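Local coordinates for protein putative peptidase (Chlamydophila abortus, PDB 3CE2) that probably works as a zinc-dependent oligopeptidase of the M3B (PepF) family, degrading small bioactive peptides, at residues F470-L474 and E507-E511; L497-K502 and N520-A524; I431-L435 and A544-L549. All coordinates share one frame. Residues are numbered along the deposited sequence.

In the fold
All three contacts lie in the helical part of the chain that follows the zinc-binding HExxH motif. Contact 3 is the closest to the active site, where His402, His406 and Glu430 hold a zinc ion: helix 431-447 begins directly after Glu430, and the side chain of Thr434 is about 5 Å from that of His402 and about 7 Å from this zinc. Contacts 1 and 2 share helix 494-509, have centres about 13 Å apart and touch through Leu474 CD2 and Tyr501 CE1 at 3.9 Å. Contact 1 stands about 22 Å from contact 3, centre to centre, and contact 2 about 31 Å. Helix 536-553, which carries 544-549, also touches Val473 of contact 1 through Ala539.

Contact 1 of 3, residues F470-L474 and E507-E511; sequences FRQVL and EFYGE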
ATOM      1  N   PHE A 470      -1.433 -13.266   7.146  1.00 47.51           N
ATOM      2  CA  PHE A 470      -1.104 -13.760   8.494  1.00 48.52           C
ATOM      3  C   PHE A 470       0.061 -13.040   9.156  1.00 47.75           C
ATOM      4  O   PHE A 470      -0.055 -12.559  10.296  1.00 47.57           O
ATOM      5  CB  PHE A 470      -0.882 -15.281   8.487  1.00 45.72           C
ATOM      6  CG  PHE A 470      -2.154 -16.049   8.335  1.00 48.24           C
ATOM      7  CD1 PHE A 470      -2.862 -16.471   9.452  1.00 50.14           C
ATOM      8  CD2 PHE A 470      -2.691 -16.282   7.085  1.00 48.34           C
ATOM      9  CE1 PHE A 470      -4.071 -17.143   9.329  1.00 47.58           C
ATOM     10  CE2 PHE A 470      -3.892 -16.963   6.955  1.00 51.05           C
ATOM     11  CZ  PHE A 470      -4.584 -17.387   8.079  1.00 45.23           C
ATOM     12  N   ARG A 471       1.177 -12.961   8.439  1.00 47.76           N
ATOM     13  CA  ARG A 471       2.350 -12.317   8.986  1.00 46.07           C
ATOM     14  C   ARG A 471       2.061 -10.871   9.338  1.00 41.38           C
ATOM     15  O   ARG A 471       2.533 -10.394  10.356  1.00 42.64           O
ATOM     16  CB  ARG A 471       3.565 -12.431   8.069  1.00 50.54           C
ATOM     17  CG  ARG A 471       4.806 -11.890   8.747  1.00 65.33           C
ATOM     18  CD  ARG A 471       6.046 -12.720   8.497  1.00 78.89           C
ATOM     19  NE  ARG A 471       6.886 -12.236   7.391  1.00 90.32           N
ATOM     20  CZ  ARG A 471       7.956 -11.446   7.531  1.00 92.24           C
ATOM     21  NH1 ARG A 471       8.661 -11.085   6.458  1.00 91.28           N
ATOM     22  NH2 ARG A 471       8.319 -11.015   8.738  1.00 92.05           N
ATOM     23  N   GLN A 472       1.271 -10.170   8.528  1.00 37.34           N
ATOM     24  CA  GLN A 472       0.930  -8.769   8.862  1.00 39.17           C
ATOM     25  C   GLN A 472       0.040  -8.664  10.091  1.00 40.19           C
ATOM     26  O   GLN A 472       0.134  -7.711  10.865  1.00 40.48           O
ATOM     27  CB  GLN A 472       0.274  -8.073   7.685  1.00 37.11           C
ATOM     28  CG  GLN A 472       1.088  -8.218   6.404  1.00 49.44           C
ATOM     29  CD  GLN A 472       2.495  -7.676   6.570  1.00 54.22           C
ATOM     30  OE1 GLN A 472       2.684  -6.581   7.078  1.00 60.69           O
ATOM     31  NE2 GLN A 472       3.485  -8.439   6.145  1.00 59.74           N
ATOM     32  N   VAL A 473      -0.819  -9.653  10.291  1.00 39.40           N
ATOM     33  CA  VAL A 473      -1.736  -9.593  11.415  1.00 39.84           C
ATOM     34  C   VAL A 473      -0.950  -9.897  12.702  1.00 41.35           C
ATOM     35  O   VAL A 473      -1.185  -9.314  13.775  1.00 36.52           O
ATOM     36  CB  VAL A 473      -2.911 -10.556  11.197  1.00 41.14           C
ATOM     37  CG1 VAL A 473      -3.731 -10.694  12.461  1.00 41.46           C
ATOM     38  CG2 VAL A 473      -3.776 -10.075  10.040  1.00 36.46           C
ATOM     39  N   LEU A 474       0.028 -10.781  12.588  1.00 36.08           N
ATOM     40  CA  LEU A 474       0.955 -10.928  13.695  1.00 37.26           C
ATOM     41  C   LEU A 474       1.526  -9.561  14.062  1.00 40.72           C
ATOM     42  O   LEU A 474       1.374  -9.139  15.217  1.00 45.48           O
ATOM     43  CB  LEU A 474       2.057 -11.924  13.357  1.00 40.82           C
ATOM     44  CG  LEU A 474       2.884 -12.508  14.504  1.00 40.22           C
ATOM     45  CD1 LEU A 474       3.739 -13.583  13.937  1.00 39.20           C
ATOM     46  CD2 LEU A 474       3.749 -11.468  15.135  1.00 42.56           C
ATOM     47  N   GLU A 507       1.342 -18.293  19.185  1.00 42.59           N
ATOM     48  CA  GLU A 507      -0.069 -18.343  18.779  1.00 48.86           C
ATOM     49  C   GLU A 507      -0.211 -18.597  17.281  1.00 44.78           C
ATOM     50  O   GLU A 507      -1.181 -19.202  16.854  1.00 54.90           O
ATOM     51  CB  GLU A 507      -0.844 -17.075  19.196  1.00 43.62           C
ATOM     52  CG  GLU A 507      -0.840 -16.816  20.700  1.00 56.20           C
ATOM     53  CD  GLU A 507      -1.655 -15.584  21.115  1.00 64.51           C
ATOM     54  OE1 GLU A 507      -2.900 -15.638  20.988  1.00 73.67           O
ATOM     55  OE2 GLU A 507      -1.064 -14.569  21.586  1.00 67.94           O
ATOM     56  N   PHE A 508       0.754 -18.163  16.479  1.00 42.93           N
ATOM     57  CA  PHE A 508       0.598 -18.287  15.042  1.00 42.18           C
ATOM     58  C   PHE A 508       1.295 -19.500  14.506  1.00 42.52           C
ATOM     59  O   PHE A 508       0.808 -20.154  13.600  1.00 48.01           O
ATOM     60  CB  PHE A 508       1.146 -17.059  14.323  1.00 42.54           C
ATOM     61  CG  PHE A 508       0.251 -15.860  14.402  1.00 41.58           C
ATOM     62  CD1 PHE A 508      -0.546 -15.501  13.335  1.00 43.84           C
ATOM     63  CD2 PHE A 508       0.210 -15.085  15.536  1.00 39.14           C
ATOM     64  CE1 PHE A 508      -1.381 -14.400  13.414  1.00 37.57           C
ATOM     65  CE2 PHE A 508      -0.612 -13.967  15.607  1.00 39.23           C
ATOM     66  CZ  PHE A 508      -1.408 -13.636  14.544  1.00 38.78           C
ATOM     67  N   TYR A 509       2.450 -19.812  15.061  1.00 43.92           N
ATOM     68  CA  TYR A 509       3.320 -20.744  14.391  1.00 37.91           C
ATOM     69  C   TYR A 509       3.653 -21.931  15.250  1.00 41.95           C
ATOM     70  O   TYR A 509       4.342 -22.854  14.789  1.00 45.64           O
ATOM     71  CB  TYR A 509       4.609 -20.020  14.008  1.00 44.16           C
ATOM     72  CG  TYR A 509       4.415 -18.901  13.012  1.00 42.88           C
ATOM     73  CD1 TYR A 509       4.062 -19.171  11.694  1.00 42.14           C
ATOM     74  CD2 TYR A 509       4.599 -17.580  13.386  1.00 42.20           C
ATOM     75  CE1 TYR A 509       3.894 -18.155  10.773  1.00 40.32           C
ATOM     76  CE2 TYR A 509       4.413 -16.555  12.483  1.00 41.87           C
ATOM     77  CZ  TYR A 509       4.069 -16.843  11.176  1.00 44.55           C
ATOM     78  OH  TYR A 509       3.880 -15.807  10.281  1.00 44.82           O
ATOM     79  N   GLY A 510       3.176 -21.899  16.499  1.00 43.59           N
ATOM     80  CA  GLY A 510       3.462 -22.928  17.514  1.00 44.23           C
ATOM     81  C   GLY A 510       3.253 -24.380  17.100  1.00 51.12           C
ATOM     82  O   GLY A 510       4.064 -25.250  17.420  1.00 51.51           O
ATOM     83  N   GLU A 511       2.174 -24.657  16.381  1.00 48.42           N
ATOM     84  CA  GLU A 511       1.905 -26.033  16.000  1.00 52.10           C
ATOM     85  C   GLU A 511       2.764 -26.531  14.859  1.00 49.38           C
ATOM     86  O   GLU A 511       2.637 -27.677  14.470  1.00 53.46           O
ATOM     87  CB  GLU A 511       0.425 -26.235  15.632  1.00 58.41           C
ATOM     88  CG  GLU A 511      -0.555 -25.951  16.769  1.00 67.80           C
ATOM     89  CD  GLU A 511      -0.144 -26.619  18.074  1.00 75.52           C
ATOM     90  OE1 GLU A 511      -0.256 -27.863  18.176  1.00 75.93           O
ATOM     91  OE2 GLU A 511       0.291 -25.898  19.001  1.00 80.26           O
TER
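This is a buried, apolar helix-helix contact in the mostly helical M3 peptidase fold, where the middle of helix 451-487 meets the C-terminal end of helix 494-509. Two consecutive aromatic residues, Phe508 and Tyr509, reach across to 470-474, and Leu474 fills the space between them. Leu474 CB lies 4.0 Å from the centroid of the Phe508 ring and only 10° off the ring normal, a CH-pi contact over the face; Leu474 CG is 3.9 Å from Phe508 CD2. Phe508 CZ rests 4.3 Å from Val473 CG1 and 3.7 Å from Leu474 CA. Helix 278-289 adds Val288 to this cluster, touching Phe470, Val473 and Phe508, while Phe313 packs edge-to-face with Tyr509. The Tyr509 side chain leaves its own backbone sideways, but the long ring carries its hydroxyl over to the first helix, with OH 4.0 Å from Arg471 CB. Along the way the ring edge meets Leu474, whose CD1 is 3.4 Å from Tyr509 CE2.

Contact 2 of 3, residues L497-K502 and N520-A524; sequences LSSTYK and NIEWA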
ATOM      1  N   LEU A 497       9.511  -6.869  25.205  1.00 44.01           N
ATOM      2  CA  LEU A 497       9.278  -6.953  23.761  1.00 41.34           C
ATOM      3  C   LEU A 497       9.502  -8.372  23.273  1.00 42.62           C
ATOM      4  O   LEU A 497       8.701  -8.942  22.530  1.00 46.83           O
ATOM      5  CB  LEU A 497      10.203  -5.990  23.014  1.00 39.94           C
ATOM      6  CG  LEU A 497       9.837  -4.532  23.295  1.00 41.08           C
ATOM      7  CD1 LEU A 497      10.888  -3.505  22.817  1.00 40.77           C
ATOM      8  CD2 LEU A 497       8.509  -4.266  22.655  1.00 38.62           C
ATOM      9  N   SER A 498      10.589  -8.966  23.717  1.00 41.36           N
ATOM     10  CA  SER A 498      10.926 -10.277  23.233  1.00 43.50           C
ATOM     11  C   SER A 498       9.999 -11.378  23.708  1.00 42.72           C
ATOM     12  O   SER A 498       9.924 -12.406  23.057  1.00 45.69           O
ATOM     13  CB  SER A 498      12.375 -10.601  23.548  1.00 38.98           C
ATOM     14  OG  SER A 498      13.176 -10.057  22.526  1.00 46.06           O
ATOM     15  N   SER A 499       9.302 -11.173  24.824  1.00 42.90           N
ATOM     16  CA  SER A 499       8.353 -12.178  25.331  1.00 49.59           C
ATOM     17  C   SER A 499       7.051 -12.065  24.601  1.00 50.50           C
ATOM     18  O   SER A 499       6.490 -13.048  24.146  1.00 50.85           O
ATOM     19  CB  SER A 499       8.052 -11.966  26.808  1.00 53.45           C
ATOM     20  OG  SER A 499       9.177 -12.323  27.568  1.00 63.30           O
ATOM     21  N   THR A 500       6.566 -10.835  24.531  1.00 51.23           N
ATOM     22  CA  THR A 500       5.390 -10.498  23.786  1.00 47.22           C
ATOM     23  C   THR A 500       5.483 -11.099  22.384  1.00 53.24           C
ATOM     24  O   THR A 500       4.539 -11.737  21.895  1.00 58.88           O
ATOM     25  CB  THR A 500       5.299  -8.985  23.680  1.00 44.77           C
ATOM     26  OG1 THR A 500       5.217  -8.439  24.993  1.00 50.51           O
ATOM     27  CG2 THR A 500       4.087  -8.565  22.914  1.00 50.61           C
ATOM     28  N   TYR A 501       6.617 -10.902  21.731  1.00 48.06           N
ATOM     29  CA  TYR A 501       6.728 -11.349  20.358  1.00 46.20           C
ATOM     30  C   TYR A 501       6.817 -12.875  20.317  1.00 42.45           C
ATOM     31  O   TYR A 501       6.312 -13.526  19.388  1.00 42.70           O
ATOM     32  CB  TYR A 501       7.916 -10.676  19.669  1.00 41.69           C
ATOM     33  CG  TYR A 501       7.886 -10.760  18.183  1.00 37.93           C
ATOM     34  CD1 TYR A 501       7.250  -9.786  17.423  1.00 43.78           C
ATOM     35  CD2 TYR A 501       8.490 -11.806  17.526  1.00 36.99           C
ATOM     36  CE1 TYR A 501       7.208  -9.869  16.038  1.00 35.94           C
ATOM     37  CE2 TYR A 501       8.450 -11.906  16.145  1.00 34.45           C
ATOM     38  CZ  TYR A 501       7.806 -10.936  15.404  1.00 40.68           C
ATOM     39  OH  TYR A 501       7.789 -11.035  14.013  1.00 45.05           O
ATOM     40  N   LYS A 502       7.445 -13.450  21.329  1.00 43.60           N
ATOM     41  CA  LYS A 502       7.578 -14.908  21.367  1.00 50.33           C
ATOM     42  C   LYS A 502       6.219 -15.612  21.489  1.00 46.05           C
ATOM     43  O   LYS A 502       5.918 -16.515  20.713  1.00 46.45           O
ATOM     44  CB  LYS A 502       8.511 -15.369  22.483  1.00 53.35           C
ATOM     45  CG  LYS A 502       8.661 -16.873  22.485  1.00 58.47           C
ATOM     46  CD  LYS A 502       9.887 -17.348  23.227  1.00 63.76           C
ATOM     47  CE  LYS A 502      10.370 -18.667  22.584  1.00 73.69           C
ATOM     48  NZ  LYS A 502      11.321 -19.467  23.426  1.00 72.35           N
ATOM     49  N   ASN A 520      12.907 -14.863  18.335  1.00 37.60           N
ATOM     50  CA  ASN A 520      12.024 -13.871  18.880  1.00 41.94           C
ATOM     51  C   ASN A 520      12.626 -12.472  18.889  1.00 49.40           C
ATOM     52  O   ASN A 520      12.120 -11.594  19.587  1.00 54.56           O
ATOM     53  CB  ASN A 520      11.654 -14.271  20.298  1.00 45.85           C
ATOM     54  CG  ASN A 520      12.841 -14.276  21.219  1.00 50.96           C
ATOM     55  OD1 ASN A 520      13.930 -14.726  20.858  1.00 51.87           O
ATOM     56  ND2 ASN A 520      12.644 -13.763  22.418  1.00 56.93           N
ATOM     57  N   ILE A 521      13.717 -12.268  18.149  1.00 48.60           N
ATOM     58  CA  ILE A 521      14.336 -10.945  18.069  1.00 45.44           C
ATOM     59  C   ILE A 521      13.753 -10.191  16.876  1.00 48.39           C
ATOM     60  O   ILE A 521      14.034  -9.016  16.695  1.00 47.96           O
ATOM     61  CB  ILE A 521      15.894 -11.036  17.967  1.00 45.88           C
ATOM     62  CG1 ILE A 521      16.575  -9.740  18.407  1.00 40.09           C
ATOM     63  CG2 ILE A 521      16.333 -11.343  16.550  1.00 43.30           C
ATOM     64  CD1 ILE A 521      16.005  -9.135  19.664  1.00 40.38           C
ATOM     65  N   GLU A 522      12.918 -10.865  16.080  1.00 51.44           N
ATOM     66  CA  GLU A 522      12.390 -10.279  14.839  1.00 51.39           C
ATOM     67  C   GLU A 522      11.826  -8.883  15.016  1.00 47.82           C
ATOM     68  O   GLU A 522      11.997  -8.031  14.150  1.00 50.00           O
ATOM     69  CB  GLU A 522      11.359 -11.190  14.156  1.00 62.21           C
ATOM     70  CG  GLU A 522      11.946 -12.050  13.026  1.00 78.88           C
ATOM     71  CD  GLU A 522      11.403 -13.488  13.016  1.00 88.29           C
ATOM     72  OE1 GLU A 522      10.184 -13.659  12.741  1.00 93.41           O
ATOM     73  OE2 GLU A 522      12.200 -14.438  13.278  1.00 82.58           O
ATOM     74  N   TRP A 523      11.165  -8.630  16.137  1.00 44.64           N
ATOM     75  CA  TRP A 523      10.562  -7.324  16.338  1.00 41.82           C
ATOM     76  C   TRP A 523      11.571  -6.212  16.128  1.00 45.53           C
ATOM     77  O   TRP A 523      11.208  -5.112  15.709  1.00 50.57           O
ATOM     78  CB  TRP A 523       9.965  -7.210  17.722  1.00 37.82           C
ATOM     79  CG  TRP A 523      10.962  -7.351  18.795  1.00 38.10           C
ATOM     80  CD1 TRP A 523      11.246  -8.473  19.483  1.00 38.92           C
ATOM     81  CD2 TRP A 523      11.791  -6.318  19.342  1.00 42.68           C
ATOM     82  NE1 TRP A 523      12.218  -8.226  20.420  1.00 40.50           N
ATOM     83  CE2 TRP A 523      12.569  -6.906  20.356  1.00 38.19           C
ATOM     84  CE3 TRP A 523      11.952  -4.951  19.069  1.00 41.03           C
ATOM     85  CZ2 TRP A 523      13.512  -6.189  21.092  1.00 34.90           C
ATOM     86  CZ3 TRP A 523      12.875  -4.236  19.813  1.00 41.78           C
ATOM     87  CH2 TRP A 523      13.643  -4.859  20.824  1.00 38.33           C
ATOM     88  N   ALA A 524      12.840  -6.502  16.404  1.00 43.28           N
ATOM     89  CA  ALA A 524      13.902  -5.508  16.237  1.00 41.60           C
ATOM     90  C   ALA A 524      14.235  -5.121  14.777  1.00 44.56           C
ATOM     91  O   ALA A 524      14.697  -4.011  14.537  1.00 49.68           O
ATOM     92  CB  ALA A 524      15.138  -5.932  16.975  1.00 37.03           C
TER
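Leu497 starts the contact by lying over one face of the Trp523 indole: its CB is 3.9 Å from the centroid of the six-membered ring in a CH-pi contact, and its CD1 is 3.7 Å from Trp523 CH2. Ser498 follows with two polar links. Ser498 OG accepts a hydrogen bond from Trp523 NE1 at 3.0 Å, at the edge of the indole, and Ser498 O receives Asn520 ND2 at 3.1 Å; Ser498 OG is also hydrogen-bonded to Glu494 OE1. Helix 494-509 of the M3 peptidase fold is thus pinned to the loop that leads on to helix 536-553, while Ala244 and Leu247 of helix 240-260 touch both Leu497 and Trp523. One turn after Leu497, Tyr501 points at the loop, its CD1 3.8 Å from Trp523 CB, the backbone N of Trp523 over one ring face, and its OH 3.6 Å from Glu522 CB. Glu522 OE2 is hydrogen-bonded to Tyr229 OH. Lys502 ends the segment, with CB 4.0 Å from Asn520 CB.

Contact 3 of 3, residues I431-L435 and A544-L549; sequences IASTL and AALCFL
Two regular alpha-helical segments, 431-435 and 544-549, cross with their axes 8.6 Å apart at closest and their N-to-C directions at 59° (signed crossing angle -59°). Within them the i to i+4 bonds run from Leu435 N to Ile431 O, from Phe548 N to Ala544 O and from Leu549 N to Ala545 O, each 2.9 Å. The closest CA pair is Leu435 and Ala545, at 4.9 Å, and the small alanine makes this approach possible. Ala545 CB is a low bump that sits among Ile431, Thr434 and Leu435: it lies 3.7 Å from Ile431 O, 3.9 Å from Thr434 CG2 and 4.1 Å from Leu435 CB. The first of these segments opens the helix that follows Glu430, the third protein ligand of the zinc held by His402 and His406 of the HExxH helix 394-416, as in the gluzincin arrangement; Thr434 OG1 turns back to hydrogen-bond Glu430 O. Ile431 (chi1 m, chi2 t) points at the partner helix, with CD1 3.5 Å from Ala544 CB and CG2 4.3 Å from Phe548 CD2. Leu435, with chi1 t and chi2 near 148°, leaves its backbone sideways and then pushes CD1 into the hollow formed by Ala545, Phe548 and Leu549, 3.6 Å from Ala545 O, 3.7 Å from Phe548 CB and 4.0 Å from Leu549 CB. Phe548 (chi1 -88°) meets the rings of Tyr563 and Phe566 from helix 559-567, whereas Leu549 (chi1 t, chi2 p) touches Phe598 of helix 590-607.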
ATOM      1  N   ILE A 431      -6.440  -3.259  -3.139  1.00 35.34           N
ATOM      2  CA  ILE A 431      -7.444  -4.259  -3.459  1.00 30.54           C
ATOM      3  C   ILE A 431      -7.474  -4.637  -4.944  1.00 37.14           C
ATOM      4  O   ILE A 431      -7.405  -5.828  -5.306  1.00 42.88           O
ATOM      5  CB  ILE A 431      -8.834  -3.775  -3.002  1.00 31.67           C
ATOM      6  CG1 ILE A 431      -8.858  -3.601  -1.490  1.00 31.98           C
ATOM      7  CG2 ILE A 431      -9.931  -4.730  -3.415  1.00 31.68           C
ATOM      8  CD1 ILE A 431     -10.247  -3.273  -0.965  1.00 34.03           C
ATOM      9  N   ALA A 432      -7.576  -3.636  -5.813  1.00 37.75           N
ATOM     10  CA  ALA A 432      -7.772  -3.905  -7.238  1.00 36.91           C
ATOM     11  C   ALA A 432      -6.575  -4.598  -7.835  1.00 42.70           C
ATOM     12  O   ALA A 432      -6.729  -5.492  -8.674  1.00 43.60           O
ATOM     13  CB  ALA A 432      -8.057  -2.637  -7.992  1.00 33.58           C
ATOM     14  N   SER A 433      -5.383  -4.178  -7.414  1.00 41.17           N
ATOM     15  CA  SER A 433      -4.150  -4.768  -7.921  1.00 43.43           C
ATOM     16  C   SER A 433      -3.988  -6.215  -7.453  1.00 45.75           C
ATOM     17  O   SER A 433      -3.620  -7.103  -8.236  1.00 39.99           O
ATOM     18  CB  SER A 433      -2.960  -3.944  -7.456  1.00 44.05           C
ATOM     19  OG  SER A 433      -3.081  -3.679  -6.069  1.00 53.17           O
ATOM     20  N   THR A 434      -4.281  -6.443  -6.173  1.00 44.84           N
ATOM     21  CA  THR A 434      -4.111  -7.750  -5.567  1.00 40.52           C
ATOM     22  C   THR A 434      -5.103  -8.726  -6.169  1.00 41.67           C
ATOM     23  O   THR A 434      -4.734  -9.845  -6.545  1.00 40.02           O
ATOM     24  CB  THR A 434      -4.272  -7.674  -4.036  1.00 43.79           C
ATOM     25  OG1 THR A 434      -3.165  -6.949  -3.479  1.00 44.48           O
ATOM     26  CG2 THR A 434      -4.294  -9.054  -3.431  1.00 39.38           C
ATOM     27  N   LEU A 435      -6.355  -8.294  -6.291  1.00 43.38           N
ATOM     28  CA  LEU A 435      -7.370  -9.119  -6.945  1.00 41.11           C
ATOM     29  C   LEU A 435      -6.933  -9.530  -8.349  1.00 41.62           C
ATOM     30  O   LEU A 435      -7.038 -10.698  -8.708  1.00 49.80           O
ATOM     31  CB  LEU A 435      -8.730  -8.419  -6.983  1.00 39.31           C
ATOM     32  CG  LEU A 435      -9.906  -9.196  -7.603  1.00 40.55           C
ATOM     33  CD1 LEU A 435     -11.233  -8.841  -6.936  1.00 36.80           C
ATOM     34  CD2 LEU A 435     -10.007  -9.023  -9.103  1.00 31.41           C
ATOM     35  N   ALA A 544     -10.273  -8.247   1.547  1.00 43.77           N
ATOM     36  CA  ALA A 544     -11.313  -7.717   0.663  1.00 41.30           C
ATOM     37  C   ALA A 544     -11.154  -8.227  -0.766  1.00 41.88           C
ATOM     38  O   ALA A 544     -12.147  -8.565  -1.415  1.00 45.60           O
ATOM     39  CB  ALA A 544     -11.305  -6.224   0.679  1.00 34.64           C
ATOM     40  N   ALA A 545      -9.911  -8.263  -1.257  1.00 39.83           N
ATOM     41  CA  ALA A 545      -9.639  -8.682  -2.637  1.00 37.26           C
ATOM     42  C   ALA A 545     -10.063 -10.133  -2.819  1.00 43.58           C
ATOM     43  O   ALA A 545     -10.717 -10.480  -3.806  1.00 44.70           O
ATOM     44  CB  ALA A 545      -8.169  -8.529  -2.958  1.00 37.56           C
ATOM     45  N   LEU A 546      -9.695 -10.972  -1.845  1.00 38.93           N
ATOM     46  CA  LEU A 546     -10.011 -12.380  -1.894  1.00 39.97           C
ATOM     47  C   LEU A 546     -11.514 -12.642  -1.778  1.00 39.66           C
ATOM     48  O   LEU A 546     -12.050 -13.527  -2.441  1.00 40.00           O
ATOM     49  CB  LEU A 546      -9.253 -13.119  -0.802  1.00 38.77           C
ATOM     50  CG  LEU A 546      -7.754 -13.216  -1.042  1.00 35.19           C
ATOM     51  CD1 LEU A 546      -7.181 -14.058   0.032  1.00 34.08           C
ATOM     52  CD2 LEU A 546      -7.452 -13.823  -2.392  1.00 35.51           C
ATOM     53  N   CYS A 547     -12.183 -11.857  -0.946  1.00 42.00           N
ATOM     54  CA  CYS A 547     -13.633 -11.918  -0.816  1.00 40.98           C
ATOM     55  C   CYS A 547     -14.328 -11.590  -2.119  1.00 40.24           C
ATOM     56  O   CYS A 547     -15.078 -12.399  -2.651  1.00 49.23           O
ATOM     57  CB  CYS A 547     -14.100 -10.950   0.261  1.00 47.86           C
ATOM     58  SG  CYS A 547     -15.890 -10.921   0.521  1.00 55.21           S
ATOM     59  N   PHE A 548     -14.085 -10.397  -2.640  1.00 46.80           N
ATOM     60  CA  PHE A 548     -14.616 -10.000  -3.947  1.00 40.58           C
ATOM     61  C   PHE A 548     -14.360 -11.054  -4.993  1.00 36.65           C
ATOM     62  O   PHE A 548     -15.251 -11.443  -5.745  1.00 38.01           O
ATOM     63  CB  PHE A 548     -13.941  -8.727  -4.390  1.00 42.31           C
ATOM     64  CG  PHE A 548     -14.619  -7.495  -3.915  1.00 44.20           C
ATOM     65  CD1 PHE A 548     -15.984  -7.335  -4.092  1.00 50.10           C
ATOM     66  CD2 PHE A 548     -13.899  -6.479  -3.338  1.00 43.41           C
ATOM     67  CE1 PHE A 548     -16.612  -6.187  -3.674  1.00 47.37           C
ATOM     68  CE2 PHE A 548     -14.513  -5.328  -2.924  1.00 41.93           C
ATOM     69  CZ  PHE A 548     -15.865  -5.183  -3.079  1.00 46.53           C
ATOM     70  N   LEU A 549     -13.133 -11.536  -5.027  1.00 36.48           N
ATOM     71  CA  LEU A 549     -12.745 -12.526  -6.035  1.00 43.43           C
ATOM     72  C   LEU A 549     -13.507 -13.854  -5.909  1.00 44.50           C
ATOM     73  O   LEU A 549     -13.993 -14.407  -6.904  1.00 51.92           O
ATOM     74  CB  LEU A 549     -11.224 -12.754  -6.002  1.00 36.61           C
ATOM     75  CG  LEU A 549     -10.733 -13.770  -7.016  1.00 38.28           C
ATOM     76  CD1 LEU A 549     -11.165 -13.387  -8.429  1.00 41.02           C
ATOM     77  CD2 LEU A 549      -9.225 -13.938  -6.916  1.00 40.22           C
TER